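Local coordinates for chitin oligosaccharide binding protein NagB2 (Paenibacillus sp. FPU-7, PDB 7EHU), which binds chitin oligosaccharides, N,N'-diacetylchitobiose and N,N',N''-triacetylchitotriose, probably as the extracellular solute-binding component of a sugar uptake system, at residues L50-V54 with F335-F339; L207-A212 with A231-F236; T279-L283 with A368-I374. All coordinates share one frame; numbering follows the deposited sequence.

Interaction 1: L50-V54 with F335-F339; sequences LEKVV and FIKNF
In the N-terminal lobe of this periplasmic-binding-protein fold, two helices lie on one face of the beta-sheet, and Val53 of helix 44-60 presses against the last turn of helix 326-339. The short axes stand 9.7 Å apart and run at 130°. Val53 packs against the backbone between Asn338 and Phe339: its CG1 reaches the backbone N of Phe339 at 3.7 Å and also touches the CB atoms of both residues. With CG1 anti to the backbone N (chi1 166°), that branch points at the Asn338-Phe339 peptide while CG2 faces Asn338 O and the Phe339 ring. A beta-branched residue suits this place, since it offers two methyls close to its own helix. Leu50, one turn earlier, crosses Phe335 at about a right angle; its CD1 meets the ring edge in plane, 3.9 Å from Phe335 CE1. The same methyl lies 4.0 Å from Phe339 CE1 and so bridges both aromatics, while Phe339 CB sits over one face of the Phe335 ring, toward its rim. On the sheet side, Leu34 of strand 30-36 touches Leu50, Val54 and Phe335. Asn338 is buried, and its ND2 is satisfied by Thr57 OG1 and Glu60 OE2. Between 50-54 and 335-339 themselves no hydrogen bond forms, which implies that apolar burial joins them, the polar ties lying further along helix 44-60.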
ATOM      1  N   LEU A  50       6.905  -5.130 -16.832  1.00 10.72           N
ATOM      2  CA  LEU A  50       5.607  -5.610 -17.286  1.00 10.61           C
ATOM      3  C   LEU A  50       5.578  -5.747 -18.805  1.00 10.38           C
ATOM      4  O   LEU A  50       5.075  -6.744 -19.335  1.00 10.91           O
ATOM      5  CB  LEU A  50       4.515  -4.656 -16.800  1.00 10.69           C
ATOM      6  CG  LEU A  50       3.078  -5.014 -17.189  1.00 11.94           C
ATOM      7  CD1 LEU A  50       2.626  -6.330 -16.538  1.00 12.36           C
ATOM      8  CD2 LEU A  50       2.145  -3.871 -16.795  1.00 12.04           C
ATOM      9  N   GLU A  51       6.080  -4.734 -19.517  1.00 10.96           N
ATOM     10  CA  GLU A  51       6.120  -4.764 -20.975  1.00 11.42           C
ATOM     11  C   GLU A  51       6.971  -5.924 -21.475  1.00 11.49           C
ATOM     12  O   GLU A  51       6.619  -6.570 -22.468  1.00 12.49           O
ATOM     13  CB  GLU A  51       6.643  -3.431 -21.521  1.00 13.52           C
ATOM     14  CG  GLU A  51       5.639  -2.283 -21.386  1.00 15.93           C
ATOM     15  CD  GLU A  51       6.234  -0.909 -21.669  1.00 19.85           C
ATOM     16  OE1 GLU A  51       7.473  -0.794 -21.788  1.00 22.53           O
ATOM     17  OE2 GLU A  51       5.455   0.061 -21.741  1.00 21.59           O
ATOM     18  N   LYS A  52       8.097  -6.197 -20.803  1.00 12.52           N
ATOM     19  CA  LYS A  52       8.935  -7.330 -21.183  1.00 13.86           C
ATOM     20  C   LYS A  52       8.167  -8.639 -21.058  1.00 12.24           C
ATOM     21  O   LYS A  52       8.211  -9.483 -21.965  1.00 13.42           O
ATOM     22  CB  LYS A  52      10.191  -7.357 -20.310  1.00 15.35           C
ATOM     23  CG  LYS A  52      11.154  -8.459 -20.686  1.00 18.61           C
ATOM     24  CD  LYS A  52      12.529  -8.297 -20.065  1.00 22.36           C
ATOM     25  CE  LYS A  52      12.607  -8.814 -18.650  1.00 25.36           C
ATOM     26  NZ  LYS A  52      14.044  -9.016 -18.237  1.00 26.78           N
ATOM     27  N   VAL A  53       7.423  -8.807 -19.961  1.00 11.46           N
ATOM     28  CA  VAL A  53       6.643 -10.024 -19.756  1.00 11.74           C
ATOM     29  C   VAL A  53       5.549 -10.133 -20.815  1.00 11.99           C
ATOM     30  O   VAL A  53       5.290 -11.220 -21.352  1.00 12.37           O
ATOM     31  CB  VAL A  53       6.054 -10.029 -18.325  1.00 12.26           C
ATOM     32  CG1 VAL A  53       4.978 -11.067 -18.177  1.00 12.00           C
ATOM     33  CG2 VAL A  53       7.144 -10.233 -17.294  1.00 12.03           C
ATOM     34  N   VAL A  54       4.896  -9.007 -21.131  1.00 11.36           N
ATOM     35  CA  VAL A  54       3.842  -8.989 -22.143  1.00 11.14           C
ATOM     36  C   VAL A  54       4.390  -9.374 -23.512  1.00 12.30           C
ATOM     37  O   VAL A  54       3.775 -10.173 -24.240  1.00 12.76           O
ATOM     38  CB  VAL A  54       3.163  -7.606 -22.158  1.00 12.72           C
ATOM     39  CG1 VAL A  54       2.334  -7.415 -23.431  1.00 14.02           C
ATOM     40  CG2 VAL A  54       2.286  -7.450 -20.907  1.00 12.96           C
ATOM     41  N   PHE A 335       0.233 -15.298 -19.467  1.00 11.12           N
ATOM     42  CA  PHE A 335       0.686 -14.114 -18.757  1.00 10.66           C
ATOM     43  C   PHE A 335       1.034 -14.455 -17.309  1.00  9.96           C
ATOM     44  O   PHE A 335       2.085 -14.044 -16.798  1.00  9.93           O
ATOM     45  CB  PHE A 335      -0.386 -13.019 -18.783  1.00 11.30           C
ATOM     46  CG  PHE A 335      -0.048 -11.857 -17.886  1.00 10.59           C
ATOM     47  CD1 PHE A 335       0.894 -10.915 -18.277  1.00 11.31           C
ATOM     48  CD2 PHE A 335      -0.606 -11.746 -16.632  1.00 11.18           C
ATOM     49  CE1 PHE A 335       1.245  -9.875 -17.452  1.00 11.57           C
ATOM     50  CE2 PHE A 335      -0.253 -10.693 -15.792  1.00 11.48           C
ATOM     51  CZ  PHE A 335       0.685  -9.769 -16.197  1.00 12.28           C
ATOM     52  N   ILE A 336       0.165 -15.211 -16.630  1.00  9.54           N
ATOM     53  CA  ILE A 336       0.440 -15.596 -15.245  1.00 10.02           C
ATOM     54  C   ILE A 336       1.755 -16.372 -15.174  1.00  9.84           C
ATOM     55  O   ILE A 336       2.615 -16.112 -14.322  1.00 10.21           O
ATOM     56  CB  ILE A 336      -0.743 -16.380 -14.642  1.00  9.51           C
ATOM     57  CG1 ILE A 336      -1.980 -15.483 -14.510  1.00 10.20           C
ATOM     58  CG2 ILE A 336      -0.379 -17.013 -13.295  1.00 10.02           C
ATOM     59  CD1 ILE A 336      -3.243 -16.241 -14.270  1.00 10.93           C
ATOM     60  N   LYS A 337       1.923 -17.324 -16.094  1.00 11.05           N
ATOM     61  CA  LYS A 337       3.131 -18.136 -16.148  1.00 11.13           C
ATOM     62  C   LYS A 337       4.378 -17.280 -16.288  1.00 11.34           C
ATOM     63  O   LYS A 337       5.428 -17.587 -15.694  1.00 12.10           O
ATOM     64  CB  LYS A 337       3.026 -19.106 -17.326  1.00 13.08           C
ATOM     65  CG  LYS A 337       4.272 -19.955 -17.553  1.00 15.52           C
ATOM     66  CD  LYS A 337       4.245 -20.745 -18.865  1.00 17.80           C
ATOM     67  CE  LYS A 337       4.262 -19.852 -20.065  1.00 21.38           C
ATOM     68  NZ  LYS A 337       5.653 -19.613 -20.580  1.00 23.29           N
ATOM     69  N   ASN A 338       4.293 -16.224 -17.096  1.00 10.98           N
ATOM     70  CA  ASN A 338       5.461 -15.423 -17.410  1.00 11.84           C
ATOM     71  C   ASN A 338       5.686 -14.276 -16.450  1.00 10.48           C
ATOM     72  O   ASN A 338       6.821 -13.809 -16.335  1.00 11.22           O
ATOM     73  CB  ASN A 338       5.367 -14.913 -18.843  1.00 11.92           C
ATOM     74  CG  ASN A 338       5.545 -16.032 -19.860  1.00 14.35           C
ATOM     75  OD1 ASN A 338       6.222 -17.022 -19.585  1.00 16.53           O
ATOM     76  ND2 ASN A 338       4.966 -15.874 -21.042  1.00 14.34           N
ATOM     77  N   PHE A 339       4.658 -13.822 -15.745  1.00  9.75           N
ATOM     78  CA  PHE A 339       4.833 -12.750 -14.778  1.00  9.15           C
ATOM     79  C   PHE A 339       5.252 -13.276 -13.410  1.00  8.99           C
ATOM     80  O   PHE A 339       6.138 -12.699 -12.766  1.00  9.11           O
ATOM     81  CB  PHE A 339       3.537 -11.944 -14.636  1.00 10.18           C
ATOM     82  CG  PHE A 339       3.701 -10.690 -13.826  1.00  9.57           C
ATOM     83  CD1 PHE A 339       4.313  -9.583 -14.365  1.00 10.94           C
ATOM     84  CD2 PHE A 339       3.249 -10.622 -12.524  1.00  9.99           C
ATOM     85  CE1 PHE A 339       4.479  -8.430 -13.622  1.00 10.37           C
ATOM     86  CE2 PHE A 339       3.411  -9.465 -11.772  1.00 10.02           C
ATOM     87  CZ  PHE A 339       4.019  -8.366 -12.326  1.00 10.42           C
TER

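Interaction 2: L207-A212 with A231-F236; sequences LFVATA and AVLDGF
Phe208 and Phe236 run next to each other in the same direction, one from each helix, with their ring planes inclined at 33° and centroids 5.6 Å apart. They meet neither stacked nor edge-to-face: Phe208 CD2 comes within 3.6 Å of Phe236 CZ. Phe208 holds CG between its backbone N and carbonyl carbon (chi1 67°), the crowded position, and from there the ring lies alongside its neighbour. Both phenylalanines are buried, and Leu417 and Val418 of helix 414-430 pack against Phe236.

Next to the rings the backbones nearly touch. Gly235, having no side chain, leaves its CA 4.3 Å from Phe208 CA and lets the short axes approach to 7.5 Å. This close crossing joins helices 197-212 and 230-244, connected through helix 214-219, in the C-terminal lobe of the bilobal solute-binding fold.

Thr211 works both ways with its branches. Its OG1 donates to Ala231 O at 2.7 Å, tilted 24° from the carbonyl plane, while CG2 turns to the carboxylate of Asp234, 3.6 Å from OD1. Threonine fits here because a single short side chain supplies both a hydroxyl and a methyl. Asp234 OD2 has a salt bridge with Arg238 NE, a partner one turn along the same helix, consistent with a fixed carboxylate. Two alanines meet at the other end, Ala212 CB lying 3.7 Å from Ala231 CB, with Val232 CG2 also 3.8 Å from Ala212 CB.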
ATOM      1  N   LEU A 207      -1.462   4.856  13.543  1.00 11.30           N
ATOM      2  CA  LEU A 207      -1.791   5.514  14.802  1.00 12.30           C
ATOM      3  C   LEU A 207      -2.915   4.800  15.534  1.00 12.50           C
ATOM      4  O   LEU A 207      -2.789   4.499  16.721  1.00 12.75           O
ATOM      5  CB  LEU A 207      -2.160   6.972  14.571  1.00 13.27           C
ATOM      6  CG  LEU A 207      -0.994   7.940  14.716  1.00 14.84           C
ATOM      7  CD1 LEU A 207      -1.346   9.288  14.083  1.00 16.89           C
ATOM      8  CD2 LEU A 207      -0.642   8.123  16.173  1.00 16.61           C
ATOM      9  N   PHE A 208      -4.039   4.534  14.852  1.00 11.69           N
ATOM     10  CA  PHE A 208      -5.175   3.963  15.578  1.00 12.87           C
ATOM     11  C   PHE A 208      -4.979   2.488  15.906  1.00 12.58           C
ATOM     12  O   PHE A 208      -5.573   2.006  16.872  1.00 14.50           O
ATOM     13  CB  PHE A 208      -6.561   4.323  15.008  1.00 13.54           C
ATOM     14  CG  PHE A 208      -6.913   3.759  13.644  1.00 12.92           C
ATOM     15  CD1 PHE A 208      -7.171   2.408  13.450  1.00 15.21           C
ATOM     16  CD2 PHE A 208      -7.127   4.619  12.571  1.00 13.75           C
ATOM     17  CE1 PHE A 208      -7.572   1.943  12.196  1.00 15.15           C
ATOM     18  CE2 PHE A 208      -7.516   4.143  11.338  1.00 14.92           C
ATOM     19  CZ  PHE A 208      -7.731   2.819  11.158  1.00 14.75           C
ATOM     20  N   VAL A 209      -4.145   1.767  15.158  1.00 12.63           N
ATOM     21  CA  VAL A 209      -3.784   0.426  15.593  1.00 12.88           C
ATOM     22  C   VAL A 209      -2.846   0.512  16.790  1.00 14.00           C
ATOM     23  O   VAL A 209      -2.954  -0.276  17.737  1.00 14.42           O
ATOM     24  CB  VAL A 209      -3.230  -0.409  14.420  1.00 12.67           C
ATOM     25  CG1 VAL A 209      -2.600  -1.717  14.920  1.00 12.75           C
ATOM     26  CG2 VAL A 209      -4.332  -0.675  13.376  1.00 14.24           C
ATOM     27  N   ALA A 210      -1.938   1.492  16.791  1.00 14.21           N
ATOM     28  CA  ALA A 210      -1.051   1.669  17.938  1.00 15.82           C
ATOM     29  C   ALA A 210      -1.826   2.025  19.199  1.00 17.32           C
ATOM     30  O   ALA A 210      -1.436   1.616  20.298  1.00 19.56           O
ATOM     31  CB  ALA A 210      -0.004   2.752  17.660  1.00 15.16           C
ATOM     32  N   THR A 211      -2.912   2.793  19.074  1.00 15.86           N
ATOM     33  CA  THR A 211      -3.669   3.201  20.255  1.00 16.52           C
ATOM     34  C   THR A 211      -4.735   2.192  20.659  1.00 18.43           C
ATOM     35  O   THR A 211      -4.990   2.036  21.852  1.00 20.17           O
ATOM     36  CB  THR A 211      -4.329   4.567  20.047  1.00 16.05           C
ATOM     37  OG1 THR A 211      -5.158   4.523  18.887  1.00 15.46           O
ATOM     38  CG2 THR A 211      -3.307   5.672  19.912  1.00 15.74           C
ATOM     39  N   ALA A 212      -5.374   1.513  19.704  1.00 16.96           N
ATOM     40  CA  ALA A 212      -6.516   0.659  19.999  1.00 16.74           C
ATOM     41  C   ALA A 212      -6.219  -0.825  19.846  1.00 17.31           C
ATOM     42  O   ALA A 212      -6.990  -1.646  20.350  1.00 19.28           O
ATOM     43  CB  ALA A 212      -7.689   1.018  19.078  1.00 16.59           C
ATOM     44  N   ALA A 231     -10.264   4.448  22.372  1.00 17.74           N
ATOM     45  CA  ALA A 231      -8.893   4.181  21.951  1.00 18.02           C
ATOM     46  C   ALA A 231      -8.700   4.468  20.468  1.00 16.82           C
ATOM     47  O   ALA A 231      -7.591   4.828  20.056  1.00 17.38           O
ATOM     48  CB  ALA A 231      -8.511   2.732  22.258  1.00 19.00           C
ATOM     49  N   VAL A 232      -9.750   4.314  19.649  1.00 15.69           N
ATOM     50  CA  VAL A 232      -9.648   4.693  18.237  1.00 14.89           C
ATOM     51  C   VAL A 232      -9.600   6.214  18.120  1.00 15.30           C
ATOM     52  O   VAL A 232      -8.751   6.779  17.414  1.00 15.16           O
ATOM     53  CB  VAL A 232     -10.807   4.092  17.417  1.00 15.53           C
ATOM     54  CG1 VAL A 232     -10.758   4.594  15.968  1.00 15.19           C
ATOM     55  CG2 VAL A 232     -10.766   2.565  17.452  1.00 16.46           C
ATOM     56  N   LEU A 233     -10.514   6.898  18.824  1.00 15.84           N
ATOM     57  CA  LEU A 233     -10.507   8.355  18.857  1.00 16.76           C
ATOM     58  C   LEU A 233      -9.143   8.886  19.277  1.00 17.32           C
ATOM     59  O   LEU A 233      -8.655   9.870  18.710  1.00 17.00           O
ATOM     60  CB  LEU A 233     -11.611   8.854  19.798  1.00 17.17           C
ATOM     61  CG  LEU A 233     -11.584  10.345  20.121  1.00 18.10           C
ATOM     62  CD1 LEU A 233     -11.788  11.192  18.869  1.00 19.16           C
ATOM     63  CD2 LEU A 233     -12.628  10.677  21.178  1.00 19.11           C
ATOM     64  N   ASP A 234      -8.484   8.211  20.230  1.00 18.01           N
ATOM     65  CA  ASP A 234      -7.164   8.643  20.683  1.00 18.30           C
ATOM     66  C   ASP A 234      -6.187   8.733  19.510  1.00 16.72           C
ATOM     67  O   ASP A 234      -5.412   9.692  19.412  1.00 17.01           O
ATOM     68  CB  ASP A 234      -6.649   7.683  21.763  1.00 21.00           C
ATOM     69  CG  ASP A 234      -5.284   8.078  22.313  1.00 24.97           C
ATOM     70  OD1 ASP A 234      -4.579   7.209  22.850  1.00 26.77           O
ATOM     71  OD2 ASP A 234      -4.944   9.274  22.275  1.00 28.23           O
ATOM     72  N   GLY A 235      -6.231   7.762  18.593  1.00 16.26           N
ATOM     73  CA  GLY A 235      -5.352   7.809  17.433  1.00 15.94           C
ATOM     74  C   GLY A 235      -5.580   9.040  16.574  1.00 14.88           C
ATOM     75  O   GLY A 235      -4.626   9.650  16.080  1.00 14.92           O
ATOM     76  N   PHE A 236      -6.844   9.423  16.384  1.00 15.21           N
ATOM     77  CA  PHE A 236      -7.145  10.601  15.580  1.00 15.17           C
ATOM     78  C   PHE A 236      -6.805  11.874  16.323  1.00 15.54           C
ATOM     79  O   PHE A 236      -6.400  12.856  15.695  1.00 15.92           O
ATOM     80  CB  PHE A 236      -8.594  10.571  15.121  1.00 15.11           C
ATOM     81  CG  PHE A 236      -8.842   9.533  14.078  1.00 13.97           C
ATOM     82  CD1 PHE A 236      -8.411   9.722  12.775  1.00 13.75           C
ATOM     83  CD2 PHE A 236      -9.439   8.333  14.402  1.00 14.60           C
ATOM     84  CE1 PHE A 236      -8.609   8.743  11.806  1.00 14.47           C
ATOM     85  CE2 PHE A 236      -9.637   7.364  13.434  1.00 14.68           C
ATOM     86  CZ  PHE A 236      -9.216   7.570  12.135  1.00 14.93           C
TER

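Interaction 3: T279-L283 with A368-I374; sequences TSAIL and APLTKAI
Thr279 OG1 is gripped by three polar partners: Tyr152 OH, the backbone Ser276 O, and a water 2.8 Å away. The same water donates to Thr371 OG1 at 3.0 Å, so a single molecule bridges the two hydroxyls where no direct hydrogen bond joins the segments. Thr371 OG1 has a second partner in Asn353 OD1, and this polar side of the contact is thereby tied to a neighbouring loop as well. Threonine serves well at both places, for each hydroxyl takes more than one partner, and at Thr279 the methyl serves an apolar neighbour besides. In Thr279, CG2 stands anti to the backbone N and passes 4.1 Å from Leu370 CD2, the two side chains running antiparallel. Ile374 does likewise on the hydroxyl side, its CD1 lying 3.5 Å from Thr279 OG1.

Next to this bridge the contact is apolar. Leu370 extends from its helix with CG anti to the backbone N (chi1 -180°), which carries CD2 across to the facing helix. There it meets Leu283 CD2 at 3.8 Å, the side chains crossing at a slant, and Ile282 CG2 at 3.9 Å, this time at about a right angle. One leucine methyl thus touches both Leu283 and Ile282. Ala368, at the N-cap position, adds a looser touch, its CB 4.3 Å from Leu283 CD1. Tyr152 and Val294 cover Ile282 and Leu370 from the sheet.

The axes remain 11.1 Å apart, a separation spanned by these side chains and the water. Helix 279-283 carries Ser280 and Ala281, which touch a bound 2-acetamido-2-deoxy-beta-D-glucopyranose unit; the contact therefore backs the glycan site of a solute-binding protein.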
ATOM      1  N   THR A 279      10.702   2.624  -1.823  1.00 10.16           N
ATOM      2  CA  THR A 279      12.154   2.587  -1.650  1.00  9.86           C
ATOM      3  C   THR A 279      12.900   3.054  -2.889  1.00  9.88           C
ATOM      4  O   THR A 279      13.894   3.782  -2.780  1.00 10.25           O
ATOM      5  CB  THR A 279      12.603   1.185  -1.243  1.00 10.69           C
ATOM      6  OG1 THR A 279      12.096   0.920   0.057  1.00 10.94           O
ATOM      7  CG2 THR A 279      14.127   1.051  -1.226  1.00 11.56           C
ATOM      8  N   SER A 280      12.467   2.614  -4.076  1.00 10.60           N
ATOM      9  CA  SER A 280      13.221   2.959  -5.277  1.00 11.03           C
ATOM     10  C   SER A 280      13.309   4.473  -5.456  1.00 10.07           C
ATOM     11  O   SER A 280      14.333   4.992  -5.912  1.00 11.02           O
ATOM     12  CB  SER A 280      12.605   2.341  -6.532  1.00 12.89           C
ATOM     13  OG  SER A 280      11.256   2.748  -6.676  1.00 14.27           O
ATOM     14  N   ALA A 281      12.235   5.207  -5.135  1.00  9.87           N
ATOM     15  CA  ALA A 281      12.279   6.655  -5.287  1.00 10.09           C
ATOM     16  C   ALA A 281      13.253   7.273  -4.301  1.00 10.46           C
ATOM     17  O   ALA A 281      13.916   8.264  -4.615  1.00 11.89           O
ATOM     18  CB  ALA A 281      10.882   7.241  -5.105  1.00 11.32           C
ATOM     19  N   ILE A 282      13.346   6.693  -3.099  1.00 10.72           N
ATOM     20  CA  ILE A 282      14.222   7.188  -2.040  1.00  9.96           C
ATOM     21  C   ILE A 282      15.681   6.857  -2.305  1.00  9.77           C
ATOM     22  O   ILE A 282      16.565   7.549  -1.791  1.00 10.75           O
ATOM     23  CB  ILE A 282      13.665   6.675  -0.699  1.00 10.48           C
ATOM     24  CG1 ILE A 282      12.329   7.383  -0.431  1.00 12.56           C
ATOM     25  CG2 ILE A 282      14.633   6.894   0.430  1.00 11.87           C
ATOM     26  CD1 ILE A 282      11.472   6.743   0.596  1.00 13.86           C
ATOM     27  N   LEU A 283      15.953   5.849  -3.127  1.00 10.09           N
ATOM     28  CA  LEU A 283      17.324   5.487  -3.474  1.00 10.65           C
ATOM     29  C   LEU A 283      17.750   6.001  -4.841  1.00 11.86           C
ATOM     30  O   LEU A 283      18.904   5.814  -5.211  1.00 13.61           O
ATOM     31  CB  LEU A 283      17.492   3.965  -3.389  1.00 11.20           C
ATOM     32  CG  LEU A 283      17.282   3.367  -1.999  1.00 10.75           C
ATOM     33  CD1 LEU A 283      17.534   1.880  -2.043  1.00 11.35           C
ATOM     34  CD2 LEU A 283      18.167   4.026  -0.948  1.00 11.54           C
ATOM     35  N   ALA A 368      20.694  -3.890  -0.652  1.00 24.61           N
ATOM     36  CA  ALA A 368      20.693  -2.468  -0.366  1.00 20.49           C
ATOM     37  C   ALA A 368      20.519  -2.219   1.142  1.00 16.58           C
ATOM     38  O   ALA A 368      19.652  -2.843   1.780  1.00 15.83           O
ATOM     39  CB  ALA A 368      19.584  -1.841  -1.209  1.00 22.04           C
ATOM     40  N   PRO A 369      21.356  -1.364   1.754  1.00 15.81           N
ATOM     41  CA  PRO A 369      21.221  -1.095   3.192  1.00 15.30           C
ATOM     42  C   PRO A 369      19.826  -0.696   3.654  1.00 14.10           C
ATOM     43  O   PRO A 369      19.383  -1.089   4.744  1.00 14.59           O
ATOM     44  CB  PRO A 369      22.211   0.061   3.419  1.00 16.56           C
ATOM     45  CG  PRO A 369      23.212  -0.046   2.355  1.00 18.32           C
ATOM     46  CD  PRO A 369      22.584  -0.764   1.190  1.00 16.11           C
ATOM     47  N   LEU A 370      19.124   0.116   2.877  1.00 11.52           N
ATOM     48  CA  LEU A 370      17.811   0.569   3.330  1.00 10.95           C
ATOM     49  C   LEU A 370      16.828  -0.601   3.357  1.00 11.74           C
ATOM     50  O   LEU A 370      16.018  -0.725   4.284  1.00 11.85           O
ATOM     51  CB  LEU A 370      17.314   1.695   2.426  1.00  9.89           C
ATOM     52  CG  LEU A 370      15.951   2.290   2.765  1.00 10.99           C
ATOM     53  CD1 LEU A 370      15.878   2.750   4.209  1.00 11.74           C
ATOM     54  CD2 LEU A 370      15.642   3.440   1.804  1.00 10.46           C
ATOM     55  N   THR A 371      16.904  -1.490   2.370  1.00 12.87           N
ATOM     56  CA  THR A 371      16.040  -2.666   2.391  1.00 14.80           C
ATOM     57  C   THR A 371      16.401  -3.578   3.564  1.00 15.91           C
ATOM     58  O   THR A 371      15.510  -4.179   4.176  1.00 16.51           O
ATOM     59  CB  THR A 371      16.117  -3.349   1.023  1.00 16.50           C
ATOM     60  OG1 THR A 371      15.494  -2.466   0.070  1.00 18.63           O
ATOM     61  CG2 THR A 371      15.391  -4.697   1.000  1.00 18.79           C
ATOM     62  N   LYS A 372      17.690  -3.666   3.919  1.00 16.84           N
ATOM     63  CA  LYS A 372      18.083  -4.430   5.100  1.00 18.82           C
ATOM     64  C   LYS A 372      17.432  -3.838   6.348  1.00 18.49           C
ATOM     65  O   LYS A 372      16.931  -4.574   7.205  1.00 19.82           O
ATOM     66  CB  LYS A 372      19.612  -4.454   5.229  1.00 21.09           C
ATOM     67  CG  LYS A 372      20.134  -5.198   6.483  1.00 23.95           C
ATOM     68  CD  LYS A 372      21.654  -5.086   6.642  1.00 26.42           C
ATOM     69  CE  LYS A 372      22.204  -5.997   7.744  1.00 28.03           C
ATOM     70  NZ  LYS A 372      23.609  -5.666   8.144  1.00 30.17           N
ATOM     71  N   ALA A 373      17.421  -2.504   6.459  1.00 17.01           N
ATOM     72  CA  ALA A 373      16.807  -1.858   7.615  1.00 16.66           C
ATOM     73  C   ALA A 373      15.299  -2.095   7.663  1.00 15.94           C
ATOM     74  O   ALA A 373      14.734  -2.304   8.743  1.00 17.80           O
ATOM     75  CB  ALA A 373      17.111  -0.361   7.592  1.00 16.84           C
ATOM     76  N   ILE A 374      14.624  -2.047   6.514  1.00 14.71           N
ATOM     77  CA  ILE A 374      13.192  -2.345   6.504  1.00 15.31           C
ATOM     78  C   ILE A 374      12.964  -3.790   6.930  1.00 17.76           C
ATOM     79  O   ILE A 374      12.073  -4.095   7.737  1.00 18.18           O
ATOM     80  CB  ILE A 374      12.574  -2.055   5.121  1.00 14.25           C
ATOM     81  CG1 ILE A 374      12.647  -0.565   4.797  1.00 12.52           C
ATOM     82  CG2 ILE A 374      11.121  -2.523   5.031  1.00 15.81           C
ATOM     83  CD1 ILE A 374      12.527  -0.280   3.310  1.00 13.15           C
TER
HETATM   84  O   HOH W   1      12.599  -1.849   0.039  1.00 18.26           O

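How the interactions relate
All touching residues of interaction 1 are buried although it lies far from the chain's centre, whereas interactions 2 and 3 are partly buried. They share no helix: 1 and 2 sit on opposite sides of the chain's centre, about 41 Å apart between centres, and 3 stands nearest the centre, beside the glycan. Interaction 2 is nested inside the chain loop closed by interaction 1, while the segments of 1 and 3 alternate along the chain. All three pairs cross at similar angles, yet chemistry differs. Glycine and alanine let 2 close tightly around a direct hydrogen bond; 1 is mainly aliphatic and aromatic, with no hydrogen bond between its segments; 3, the widest, combines leucine packing with a water bridge.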